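Local coordinates for protein thiosulfate sulfurtransferase (Pseudomonas aeruginosa, PDB 1YT8) that probably transfers sulfur from thiosulfate to cyanide and is built from four rhodanese-like domains, at residues D111-F119 with L310-A318; A17-A25 with V317-L325. All blocks are in the same frame, centred on the assembly; numbering follows the deposited sequence.

Contact 1 (D111-F119 with L310-A318); sequences DVNVPSKAF and LVQETDHVA
Asn-113, Ser-116 and Gln-312 carry most of this contact, in which the first turn of helix 114-127 rests against the end of helix 307-312 and the short weak helix that follows it. Asn-113, at the N-cap position, makes no capping bond with its side chain; the amide reaches across instead. With chi1 at -48°, CG stands beside the backbone N. The ND2 of Asn-113 donates an almost straight bond (171°) to Asp-315 OD1, 3.0 Å away. The acceptor lies close to the amide plane, although amide and carboxylate are well turned against each other. Asn-113 OD1 takes hydrogens from two waters, one of which also donates to Glu-313 OE2 while the other accepts from Gln-312 NE2.

The CB of Ser-116 points toward segment 310-318, where its OG donates to the carbonyl O of Val-311 at 2.9 Å, from well off the carbonyl plane. Ser-116 CB lies 3.1 Å from the O of Gln-312. The side chain of Gln-312 starts away from this helix but bends at chi2 (71°), so that NE2 comes to 3.7 Å from Lys-117 CE. Gln-312 also lines the sulfite pocket together with residues such as Arg-198.

Beside this, Lys-117 NZ forms a salt bridge of 2.8 Å with Asp-111 OD1. The segments are thus joined by one bond between side chains and one from side chain to backbone. Asp-315 OD1 also accepts from a water shared with Ser-116 OG, and OD2 from a water held by Asn-113 N; these donors would probably favour a charged carboxylate.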
ATOM      1  N   ASP A 111      -6.588  -3.293 -11.630  1.00 13.63           N
ATOM      2  CA  ASP A 111      -5.532  -2.488 -11.015  1.00 13.99           C
ATOM      3  C   ASP A 111      -5.539  -2.586  -9.490  1.00 12.64           C
ATOM      4  O   ASP A 111      -6.205  -3.457  -8.924  1.00 15.03           O
ATOM      5  CB  ASP A 111      -5.636  -1.020 -11.456  1.00 13.12           C
ATOM      6  CG  ASP A 111      -4.273  -0.372 -11.633  1.00 14.34           C
ATOM      7  OD1 ASP A 111      -3.648   0.021 -10.627  1.00 12.70           O
ATOM      8  OD2 ASP A 111      -3.810  -0.276 -12.788  1.00 14.70           O
ATOM      9  N   VAL A 112      -4.790  -1.704  -8.829  1.00 12.16           N
ATOM     10  CA  VAL A 112      -4.699  -1.711  -7.366  1.00 12.99           C
ATOM     11  C   VAL A 112      -5.073  -0.363  -6.740  1.00 11.02           C
ATOM     12  O   VAL A 112      -5.067   0.664  -7.420  1.00 15.08           O
ATOM     13  CB  VAL A 112      -3.268  -2.092  -6.906  1.00 13.52           C
ATOM     14  CG1 VAL A 112      -2.903  -3.473  -7.426  1.00 13.21           C
ATOM     15  CG2 VAL A 112      -2.261  -1.054  -7.411  1.00 11.24           C
ATOM     16  N   ASN A 113      -5.392  -0.384  -5.445  1.00 11.87           N
ATOM     17  CA  ASN A 113      -5.776   0.814  -4.685  1.00 11.38           C
ATOM     18  C   ASN A 113      -6.897   1.553  -5.419  1.00 10.99           C
ATOM     19  O   ASN A 113      -6.899   2.785  -5.519  1.00 10.05           O
ATOM     20  CB  ASN A 113      -4.566   1.742  -4.510  1.00 13.03           C
ATOM     21  CG  ASN A 113      -3.323   1.005  -4.023  1.00 12.14           C
ATOM     22  OD1 ASN A 113      -2.248   1.145  -4.605  1.00 12.01           O
ATOM     23  ND2 ASN A 113      -3.462   0.222  -2.954  1.00  8.34           N
ATOM     24  N   VAL A 114      -7.865   0.783  -5.904  1.00 11.05           N
ATOM     25  CA  VAL A 114      -8.977   1.325  -6.675  1.00 11.73           C
ATOM     26  C   VAL A 114      -9.855   2.351  -5.955  1.00 11.81           C
ATOM     27  O   VAL A 114     -10.197   3.382  -6.536  1.00 12.04           O
ATOM     28  CB  VAL A 114      -9.836   0.176  -7.245  1.00 10.99           C
ATOM     29  CG1 VAL A 114     -10.962   0.730  -8.112  1.00 10.66           C
ATOM     30  CG2 VAL A 114      -8.946  -0.744  -8.080  1.00 10.76           C
ATOM     31  N   PRO A 115     -10.234   2.091  -4.692  1.00 10.71           N
ATOM     32  CA  PRO A 115     -11.069   3.093  -4.020  1.00 10.93           C
ATOM     33  C   PRO A 115     -10.378   4.460  -4.004  1.00 11.62           C
ATOM     34  O   PRO A 115     -10.997   5.489  -4.295  1.00 11.04           O
ATOM     35  CB  PRO A 115     -11.238   2.514  -2.618  1.00 12.11           C
ATOM     36  CG  PRO A 115     -11.240   1.031  -2.874  1.00 12.80           C
ATOM     37  CD  PRO A 115     -10.097   0.877  -3.866  1.00 10.01           C
ATOM     38  N   SER A 116      -9.091   4.461  -3.674  1.00  9.67           N
ATOM     39  CA  SER A 116      -8.319   5.699  -3.623  1.00 11.19           C
ATOM     40  C   SER A 116      -8.231   6.402  -4.973  1.00 10.34           C
ATOM     41  O   SER A 116      -8.381   7.625  -5.059  1.00 12.50           O
ATOM     42  CB  SER A 116      -6.903   5.420  -3.111  1.00 10.59           C
ATOM     43  OG  SER A 116      -6.924   4.918  -1.787  1.00 12.95           O
ATOM     44  N   LYS A 117      -7.983   5.633  -6.029  1.00 11.92           N
ATOM     45  CA  LYS A 117      -7.859   6.208  -7.363  1.00 11.73           C
ATOM     46  C   LYS A 117      -9.198   6.650  -7.943  1.00 11.26           C
ATOM     47  O   LYS A 117      -9.283   7.686  -8.606  1.00 10.26           O
ATOM     48  CB  LYS A 117      -7.179   5.211  -8.299  1.00 13.28           C
ATOM     49  CG  LYS A 117      -5.792   4.812  -7.832  1.00 12.63           C
ATOM     50  CD  LYS A 117      -5.188   3.751  -8.729  1.00 11.46           C
ATOM     51  CE  LYS A 117      -3.781   3.401  -8.276  1.00 11.03           C
ATOM     52  NZ  LYS A 117      -3.198   2.327  -9.132  1.00 13.69           N
ATOM     53  N   ALA A 118     -10.237   5.859  -7.699  1.00 12.21           N
ATOM     54  CA  ALA A 118     -11.568   6.196  -8.185  1.00 10.84           C
ATOM     55  C   ALA A 118     -12.019   7.467  -7.472  1.00 11.38           C
ATOM     56  O   ALA A 118     -12.653   8.342  -8.070  1.00 11.11           O
ATOM     57  CB  ALA A 118     -12.533   5.054  -7.900  1.00 10.41           C
ATOM     58  N   PHE A 119     -11.689   7.570  -6.187  1.00 12.83           N
ATOM     59  CA  PHE A 119     -12.052   8.760  -5.422  1.00 11.98           C
ATOM     60  C   PHE A 119     -11.365   9.987  -6.019  1.00 11.91           C
ATOM     61  O   PHE A 119     -11.957  11.061  -6.102  1.00 11.43           O
ATOM     62  CB  PHE A 119     -11.638   8.629  -3.953  1.00 12.83           C
ATOM     63  CG  PHE A 119     -11.868   9.887  -3.156  1.00 14.31           C
ATOM     64  CD1 PHE A 119     -13.161  10.313  -2.863  1.00 13.26           C
ATOM     65  CD2 PHE A 119     -10.797  10.671  -2.744  1.00 12.56           C
ATOM     66  CE1 PHE A 119     -13.388  11.509  -2.170  1.00 14.44           C
ATOM     67  CE2 PHE A 119     -11.009  11.869  -2.051  1.00 14.57           C
ATOM     68  CZ  PHE A 119     -12.314  12.287  -1.765  1.00 14.63           C
ATOM     69  N   LEU A 310      -1.094   7.038   2.665  1.00 14.27           N
ATOM     70  CA  LEU A 310      -2.220   6.459   3.400  1.00 13.23           C
ATOM     71  C   LEU A 310      -3.477   6.740   2.576  1.00 12.87           C
ATOM     72  O   LEU A 310      -4.376   5.901   2.463  1.00 13.23           O
ATOM     73  CB  LEU A 310      -2.355   7.098   4.785  1.00 13.56           C
ATOM     74  CG  LEU A 310      -3.580   6.689   5.618  1.00 14.89           C
ATOM     75  CD1 LEU A 310      -3.592   5.184   5.842  1.00 15.12           C
ATOM     76  CD2 LEU A 310      -3.551   7.419   6.956  1.00 12.85           C
ATOM     77  N   VAL A 311      -3.522   7.929   1.987  1.00 13.41           N
ATOM     78  CA  VAL A 311      -4.649   8.333   1.163  1.00 13.31           C
ATOM     79  C   VAL A 311      -4.643   7.599  -0.181  1.00 13.22           C
ATOM     80  O   VAL A 311      -5.701   7.296  -0.731  1.00 15.22           O
ATOM     81  CB  VAL A 311      -4.630   9.867   0.935  1.00 14.53           C
ATOM     82  CG1 VAL A 311      -5.726  10.283  -0.054  1.00 12.01           C
ATOM     83  CG2 VAL A 311      -4.848  10.582   2.277  1.00 13.58           C
ATOM     84  N   GLN A 312      -3.450   7.294  -0.691  1.00 13.35           N
ATOM     85  CA  GLN A 312      -3.293   6.609  -1.978  1.00 13.06           C
ATOM     86  C   GLN A 312      -3.443   5.081  -1.919  1.00 12.93           C
ATOM     87  O   GLN A 312      -3.991   4.478  -2.839  1.00 13.64           O
ATOM     88  CB  GLN A 312      -1.925   6.960  -2.579  1.00 13.06           C
ATOM     89  CG  GLN A 312      -1.571   6.248  -3.883  1.00 12.70           C
ATOM     90  CD  GLN A 312      -2.385   6.728  -5.076  1.00 15.57           C
ATOM     91  OE1 GLN A 312      -3.089   7.739  -5.004  1.00 15.88           O
ATOM     92  NE2 GLN A 312      -2.277   6.009  -6.187  1.00 16.35           N
ATOM     93  N   GLU A 313      -2.958   4.458  -0.846  1.00 12.87           N
ATOM     94  CA  GLU A 313      -3.026   2.998  -0.714  1.00 13.14           C
ATOM     95  C   GLU A 313      -3.761   2.602   0.567  1.00 12.33           C
ATOM     96  O   GLU A 313      -3.333   1.701   1.286  1.00 13.46           O
ATOM     97  CB  GLU A 313      -1.607   2.407  -0.682  1.00 14.22           C
ATOM     98  CG  GLU A 313      -0.670   2.925  -1.773  1.00 14.63           C
ATOM     99  CD  GLU A 313       0.711   2.283  -1.720  1.00 18.74           C
ATOM    100  OE1 GLU A 313       1.215   2.036  -0.601  1.00 17.84           O
ATOM    101  OE2 GLU A 313       1.302   2.037  -2.795  1.00 20.96           O
ATOM    102  N   THR A 314      -4.877   3.270   0.828  1.00 13.91           N
ATOM    103  CA  THR A 314      -5.668   3.042   2.035  1.00 13.49           C
ATOM    104  C   THR A 314      -5.962   1.574   2.370  1.00 15.31           C
ATOM    105  O   THR A 314      -5.888   1.169   3.534  1.00 15.09           O
ATOM    106  CB  THR A 314      -7.004   3.816   1.946  1.00 14.52           C
ATOM    107  OG1 THR A 314      -6.760   5.131   1.423  1.00 12.07           O
ATOM    108  CG2 THR A 314      -7.637   3.951   3.320  1.00 14.79           C
ATOM    109  N   ASP A 315      -6.287   0.783   1.353  1.00 13.48           N
ATOM    110  CA  ASP A 315      -6.616  -0.626   1.550  1.00 14.42           C
ATOM    111  C   ASP A 315      -5.460  -1.524   2.008  1.00 14.96           C
ATOM    112  O   ASP A 315      -5.690  -2.650   2.454  1.00 16.61           O
ATOM    113  CB  ASP A 315      -7.241  -1.191   0.273  1.00 15.81           C
ATOM    114  CG  ASP A 315      -6.323  -1.073  -0.922  1.00 15.32           C
ATOM    115  OD1 ASP A 315      -6.023   0.070  -1.334  1.00 17.07           O
ATOM    116  OD2 ASP A 315      -5.898  -2.126  -1.444  1.00 16.06           O
ATOM    117  N   HIS A 316      -4.225  -1.039   1.899  1.00 14.67           N
ATOM    118  CA  HIS A 316      -3.071  -1.822   2.335  1.00 15.92           C
ATOM    119  C   HIS A 316      -2.950  -1.792   3.856  1.00 17.17           C
ATOM    120  O   HIS A 316      -2.317  -2.663   4.453  1.00 16.46           O
ATOM    121  CB  HIS A 316      -1.766  -1.270   1.746  1.00 13.81           C
ATOM    122  CG  HIS A 316      -1.586  -1.543   0.285  1.00 15.21           C
ATOM    123  ND1 HIS A 316      -0.386  -1.342  -0.363  1.00 15.82           N
ATOM    124  CD2 HIS A 316      -2.450  -1.991  -0.658  1.00 14.47           C
ATOM    125  CE1 HIS A 316      -0.517  -1.653  -1.640  1.00 15.68           C
ATOM    126  NE2 HIS A 316      -1.761  -2.049  -1.845  1.00 15.32           N
ATOM    127  N   VAL A 317      -3.560  -0.780   4.470  1.00 18.03           N
ATOM    128  CA  VAL A 317      -3.504  -0.590   5.918  1.00 17.25           C
ATOM    129  C   VAL A 317      -4.866  -0.797   6.577  1.00 17.83           C
ATOM    130  O   VAL A 317      -5.020  -1.641   7.462  1.00 19.24           O
ATOM    131  CB  VAL A 317      -2.995   0.833   6.244  1.00 17.93           C
ATOM    132  CG1 VAL A 317      -2.882   1.027   7.750  1.00 19.72           C
ATOM    133  CG2 VAL A 317      -1.647   1.065   5.562  1.00 20.45           C
ATOM    134  N   ALA A 318      -5.847  -0.010   6.151  1.00 16.93           N
ATOM    135  CA  ALA A 318      -7.202  -0.111   6.684  1.00 17.15           C
ATOM    136  C   ALA A 318      -7.994  -1.026   5.761  1.00 14.43           C
ATOM    137  O   ALA A 318      -8.796  -0.570   4.945  1.00 16.10           O
ATOM    138  CB  ALA A 318      -7.842   1.271   6.747  1.00 15.70           C
TER
HETATM  139  O   HOH W   1      -5.451  -2.690  -3.966  1.00 13.98           O
HETATM  140  O   HOH W   2      -0.914   3.184  -5.973  1.00 16.50           O
HETATM  141  O   HOH W   3       0.186   0.091  -4.550  1.00 18.44           O
HETATM  142  O   HOH W   4      -6.931   9.119  -3.178  1.00 14.58           O
HETATM  143  O   HOH W   5      -7.759   2.325  -1.674  1.00 14.80           O

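Contact 2 (A17-A25 with V317-L325); sequences ALLARRELA and VASVRGARL
A chi1 of -64° sets CG of Glu-23 beside its own backbone N, and the extended chain beyond it runs past Gly-322 to Ala-323; in Arg-321, a chi1 of -174° puts CG against Leu-18 CD2, and the bend at chi2 carries the rest of the chain away, to the carbonyl of Met-345. Leu-18 CD2 meets Arg-321 CG at 3.8 Å, the two side chains crossing at about a right angle. Glu-23 CB packs at 3.8 Å on Val-320 CG1, and its CG passes 3.6 Å from the carbonyl O of Gly-322.

The backbones are joined by a single antiparallel bridge, a hydrogen-bonded pair. Leu-24 N donates to Arg-321 O at 3.1 Å, whereas the return bond from Arg-321 N to Leu-24 O is weak. The same Arg-321 O also receives a CA-H...O contact from Glu-23 CA at 3.3 Å. Gly-322 has positive phi (104°) at the third position of the type II turn from Val-320 to Ala-323, as glycine commonly does there, and lies close against the backbone of Arg-22 and Glu-23. Water joins Arg-21 O to Gly-322 O.

The carboxylate of Glu-23 is held by salt bridges to Arg-61 and Arg-281 and by the backbone N of Thr-282. Helix 11-20 ends in a Schellman motif with Arg-21 as the C-prime residue, and the chain then passes through the bridge into strand 25-28; on the other side, the turn leads directly into strand 324-328, the central strand of the third rhodanese-like sheet, between 348-352 and 283-287.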
ATOM      1  N   ALA A  17     -23.787  -5.268   4.100  1.00 11.84           N
ATOM      2  CA  ALA A  17     -22.895  -4.757   5.137  1.00 12.92           C
ATOM      3  C   ALA A  17     -22.242  -3.435   4.716  1.00 13.67           C
ATOM      4  O   ALA A  17     -22.104  -2.516   5.534  1.00 16.40           O
ATOM      5  CB  ALA A  17     -21.823  -5.806   5.481  1.00 11.66           C
ATOM      6  N   LEU A  18     -21.849  -3.331   3.448  1.00 14.33           N
ATOM      7  CA  LEU A  18     -21.226  -2.106   2.946  1.00 13.45           C
ATOM      8  C   LEU A  18     -22.194  -0.925   3.020  1.00 13.64           C
ATOM      9  O   LEU A  18     -21.805   0.185   3.387  1.00 13.81           O
ATOM     10  CB  LEU A  18     -20.758  -2.294   1.498  1.00 14.64           C
ATOM     11  CG  LEU A  18     -19.579  -3.248   1.274  1.00 15.05           C
ATOM     12  CD1 LEU A  18     -19.373  -3.468  -0.224  1.00 16.48           C
ATOM     13  CD2 LEU A  18     -18.320  -2.674   1.916  1.00 13.30           C
ATOM     14  N   LEU A  19     -23.456  -1.162   2.671  1.00 14.63           N
ATOM     15  CA  LEU A  19     -24.462  -0.102   2.706  1.00 14.12           C
ATOM     16  C   LEU A  19     -24.773   0.332   4.140  1.00 13.46           C
ATOM     17  O   LEU A  19     -25.018   1.510   4.401  1.00 17.20           O
ATOM     18  CB  LEU A  19     -25.745  -0.567   2.008  1.00 13.46           C
ATOM     19  CG  LEU A  19     -25.652  -0.729   0.488  1.00 17.54           C
ATOM     20  CD1 LEU A  19     -26.946  -1.317  -0.056  1.00 16.05           C
ATOM     21  CD2 LEU A  19     -25.355   0.624  -0.150  1.00 14.59           C
ATOM     22  N   ALA A  20     -24.766  -0.623   5.062  1.00 14.38           N
ATOM     23  CA  ALA A  20     -25.034  -0.351   6.474  1.00 11.97           C
ATOM     24  C   ALA A  20     -23.767   0.154   7.159  1.00 13.27           C
ATOM     25  O   ALA A  20     -23.805   0.639   8.294  1.00 12.33           O
ATOM     26  CB  ALA A  20     -25.523  -1.623   7.164  1.00 12.23           C
ATOM     27  N   ARG A  21     -22.648   0.031   6.455  1.00 14.63           N
ATOM     28  CA  ARG A  21     -21.345   0.442   6.958  1.00 13.83           C
ATOM     29  C   ARG A  21     -20.899  -0.347   8.185  1.00 14.78           C
ATOM     30  O   ARG A  21     -20.305   0.199   9.118  1.00 14.53           O
ATOM     31  CB  ARG A  21     -21.347   1.948   7.228  1.00 18.83           C
ATOM     32  CG  ARG A  21     -21.623   2.712   5.952  1.00 20.23           C
ATOM     33  CD  ARG A  21     -21.780   4.196   6.150  1.00 24.00           C
ATOM     34  NE  ARG A  21     -22.284   4.804   4.921  1.00 26.40           N
ATOM     35  CZ  ARG A  21     -22.559   6.095   4.781  1.00 27.08           C
ATOM     36  NH1 ARG A  21     -22.377   6.927   5.799  1.00 27.00           N
ATOM     37  NH2 ARG A  21     -23.017   6.553   3.624  1.00 26.83           N
ATOM     38  N   ARG A  22     -21.199  -1.645   8.176  1.00 13.75           N
ATOM     39  CA  ARG A  22     -20.794  -2.537   9.256  1.00 13.26           C
ATOM     40  C   ARG A  22     -19.391  -3.029   8.896  1.00 13.76           C
ATOM     41  O   ARG A  22     -19.100  -3.277   7.726  1.00 15.21           O
ATOM     42  CB  ARG A  22     -21.741  -3.741   9.361  1.00 15.18           C
ATOM     43  CG  ARG A  22     -23.170  -3.404   9.763  1.00 16.60           C
ATOM     44  CD  ARG A  22     -23.952  -4.675  10.122  1.00 19.23           C
ATOM     45  NE  ARG A  22     -24.201  -5.541   8.969  1.00 19.57           N
ATOM     46  CZ  ARG A  22     -25.256  -5.437   8.164  1.00 19.25           C
ATOM     47  NH1 ARG A  22     -26.171  -4.501   8.383  1.00 18.22           N
ATOM     48  NH2 ARG A  22     -25.402  -6.277   7.144  1.00 19.69           N
ATOM     49  N   GLU A  23     -18.524  -3.179   9.893  1.00 13.97           N
ATOM     50  CA  GLU A  23     -17.164  -3.634   9.631  1.00 13.26           C
ATOM     51  C   GLU A  23     -17.111  -4.979   8.932  1.00 13.90           C
ATOM     52  O   GLU A  23     -17.862  -5.901   9.266  1.00 15.49           O
ATOM     53  CB  GLU A  23     -16.363  -3.718  10.928  1.00 14.02           C
ATOM     54  CG  GLU A  23     -16.161  -2.381  11.616  1.00 14.29           C
ATOM     55  CD  GLU A  23     -15.115  -2.450  12.708  1.00 14.63           C
ATOM     56  OE1 GLU A  23     -14.586  -3.556  12.959  1.00 15.28           O
ATOM     57  OE2 GLU A  23     -14.819  -1.400  13.315  1.00 15.79           O
ATOM     58  N   LEU A  24     -16.218  -5.081   7.955  1.00 13.61           N
ATOM     59  CA  LEU A  24     -16.030  -6.317   7.210  1.00 14.66           C
ATOM     60  C   LEU A  24     -14.670  -6.299   6.532  1.00 14.76           C
ATOM     61  O   LEU A  24     -14.104  -5.235   6.260  1.00 13.98           O
ATOM     62  CB  LEU A  24     -17.130  -6.485   6.150  1.00 15.29           C
ATOM     63  CG  LEU A  24     -17.179  -5.498   4.979  1.00 13.72           C
ATOM     64  CD1 LEU A  24     -16.205  -5.922   3.881  1.00 16.14           C
ATOM     65  CD2 LEU A  24     -18.589  -5.458   4.418  1.00 17.65           C
ATOM     66  N   ALA A  25     -14.141  -7.488   6.279  1.00 14.96           N
ATOM     67  CA  ALA A  25     -12.868  -7.625   5.594  1.00 15.11           C
ATOM     68  C   ALA A  25     -13.098  -8.612   4.457  1.00 16.24           C
ATOM     69  O   ALA A  25     -13.336  -9.795   4.696  1.00 16.66           O
ATOM     70  CB  ALA A  25     -11.796  -8.147   6.552  1.00 16.17           C
ATOM     71  N   VAL A 317      -3.560  -0.780   4.470  1.00 18.03           N
ATOM     72  CA  VAL A 317      -3.504  -0.590   5.918  1.00 17.25           C
ATOM     73  C   VAL A 317      -4.866  -0.797   6.577  1.00 17.83           C
ATOM     74  O   VAL A 317      -5.020  -1.641   7.462  1.00 19.24           O
ATOM     75  CB  VAL A 317      -2.995   0.833   6.244  1.00 17.93           C
ATOM     76  CG1 VAL A 317      -2.882   1.027   7.750  1.00 19.72           C
ATOM     77  CG2 VAL A 317      -1.647   1.065   5.562  1.00 20.45           C
ATOM     78  N   ALA A 318      -5.847  -0.010   6.151  1.00 16.93           N
ATOM     79  CA  ALA A 318      -7.202  -0.111   6.684  1.00 17.15           C
ATOM     80  C   ALA A 318      -7.994  -1.026   5.761  1.00 14.43           C
ATOM     81  O   ALA A 318      -8.796  -0.570   4.945  1.00 16.10           O
ATOM     82  CB  ALA A 318      -7.842   1.271   6.747  1.00 15.70           C
ATOM     83  N   SER A 319      -7.755  -2.325   5.900  1.00 14.34           N
ATOM     84  CA  SER A 319      -8.404  -3.330   5.075  1.00 13.67           C
ATOM     85  C   SER A 319      -9.821  -3.669   5.525  1.00 13.68           C
ATOM     86  O   SER A 319     -10.587  -4.280   4.778  1.00 16.14           O
ATOM     87  CB  SER A 319      -7.536  -4.590   5.039  1.00 14.83           C
ATOM     88  OG  SER A 319      -6.239  -4.266   4.557  1.00 15.10           O
ATOM     89  N   VAL A 320     -10.164  -3.284   6.748  1.00 14.09           N
ATOM     90  CA  VAL A 320     -11.501  -3.528   7.267  1.00 12.47           C
ATOM     91  C   VAL A 320     -12.351  -2.310   6.919  1.00 12.41           C
ATOM     92  O   VAL A 320     -12.235  -1.262   7.552  1.00 12.87           O
ATOM     93  CB  VAL A 320     -11.488  -3.708   8.800  1.00 14.07           C
ATOM     94  CG1 VAL A 320     -12.916  -3.835   9.321  1.00 14.45           C
ATOM     95  CG2 VAL A 320     -10.673  -4.945   9.172  1.00 11.55           C
ATOM     96  N   ARG A 321     -13.190  -2.446   5.896  1.00 13.94           N
ATOM     97  CA  ARG A 321     -14.059  -1.353   5.480  1.00 14.64           C
ATOM     98  C   ARG A 321     -15.075  -1.157   6.601  1.00 14.47           C
ATOM     99  O   ARG A 321     -15.700  -2.119   7.054  1.00 16.78           O
ATOM    100  CB  ARG A 321     -14.765  -1.711   4.167  1.00 11.87           C
ATOM    101  CG  ARG A 321     -15.585  -0.579   3.559  1.00 13.35           C
ATOM    102  CD  ARG A 321     -14.741   0.668   3.287  1.00 14.95           C
ATOM    103  NE  ARG A 321     -15.497   1.654   2.520  1.00 15.47           N
ATOM    104  CZ  ARG A 321     -15.162   2.934   2.392  1.00 15.89           C
ATOM    105  NH1 ARG A 321     -14.074   3.406   2.987  1.00 16.18           N
ATOM    106  NH2 ARG A 321     -15.918   3.743   1.659  1.00 13.82           N
ATOM    107  N   GLY A 322     -15.235   0.083   7.054  1.00 13.67           N
ATOM    108  CA  GLY A 322     -16.161   0.350   8.140  1.00 13.54           C
ATOM    109  C   GLY A 322     -15.418   0.576   9.448  1.00 14.02           C
ATOM    110  O   GLY A 322     -16.017   0.977  10.450  1.00 15.53           O
ATOM    111  N   ALA A 323     -14.111   0.319   9.436  1.00 13.71           N
ATOM    112  CA  ALA A 323     -13.264   0.501  10.617  1.00 13.50           C
ATOM    113  C   ALA A 323     -13.099   1.975  10.965  1.00 15.10           C
ATOM    114  O   ALA A 323     -13.575   2.853  10.247  1.00 14.95           O
ATOM    115  CB  ALA A 323     -11.892  -0.129  10.393  1.00 13.35           C
ATOM    116  N   ARG A 324     -12.379   2.214  12.057  1.00 16.08           N
ATOM    117  CA  ARG A 324     -12.127   3.539  12.612  1.00 18.11           C
ATOM    118  C   ARG A 324     -10.636   3.881  12.512  1.00 16.33           C
ATOM    119  O   ARG A 324      -9.796   3.037  12.802  1.00 16.06           O
ATOM    120  CB  ARG A 324     -12.553   3.495  14.083  1.00 21.61           C
ATOM    121  CG  ARG A 324     -13.147   4.738  14.643  1.00 25.65           C
ATOM    122  CD  ARG A 324     -14.137   4.400  15.763  1.00 23.86           C
ATOM    123  NE  ARG A 324     -13.621   3.499  16.801  1.00 21.60           N
ATOM    124  CZ  ARG A 324     -14.289   3.220  17.922  1.00 23.24           C
ATOM    125  NH1 ARG A 324     -15.477   3.771  18.129  1.00 21.46           N
ATOM    126  NH2 ARG A 324     -13.782   2.404  18.838  1.00 22.78           N
ATOM    127  N   LEU A 325     -10.313   5.112  12.112  1.00 14.93           N
ATOM    128  CA  LEU A 325      -8.918   5.552  11.995  1.00 15.17           C
ATOM    129  C   LEU A 325      -8.597   6.757  12.889  1.00 13.43           C
ATOM    130  O   LEU A 325      -9.387   7.688  12.992  1.00 13.34           O
ATOM    131  CB  LEU A 325      -8.589   5.936  10.546  1.00 18.45           C
ATOM    132  CG  LEU A 325      -8.327   4.858   9.491  1.00 19.43           C
ATOM    133  CD1 LEU A 325      -9.502   3.916   9.376  1.00 19.49           C
ATOM    134  CD2 LEU A 325      -8.057   5.541   8.160  1.00 22.48           C
TER
HETATM  135  O   HOH W   6     -18.819   1.166  10.909  1.00 30.01           O
HETATM  136  O   HOH W   7     -18.360  -1.607   5.563  1.00 18.11           O

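The centres of contacts 1 and 2 lie 14 Å apart, and Val-317 and Ala-318 belong to both. Along the chain the order is 17-25, 111-119, 310-318 and 317-325, so one continuous piece, from the end of helix 307-312 to the start of strand 324-328, meets two separate parts of the N-terminal region. Contact 2 engages the link between helix 11-20 and strand 25-28 of the first rhodanese-like domain; contact 1 engages the start of helix 114-127, which follows that domain's helix 97-103. Both therefore dock the third rhodanese-like domain against the N-terminal part, contact 1 nearer the chain's centre and beside the sulfite pocket.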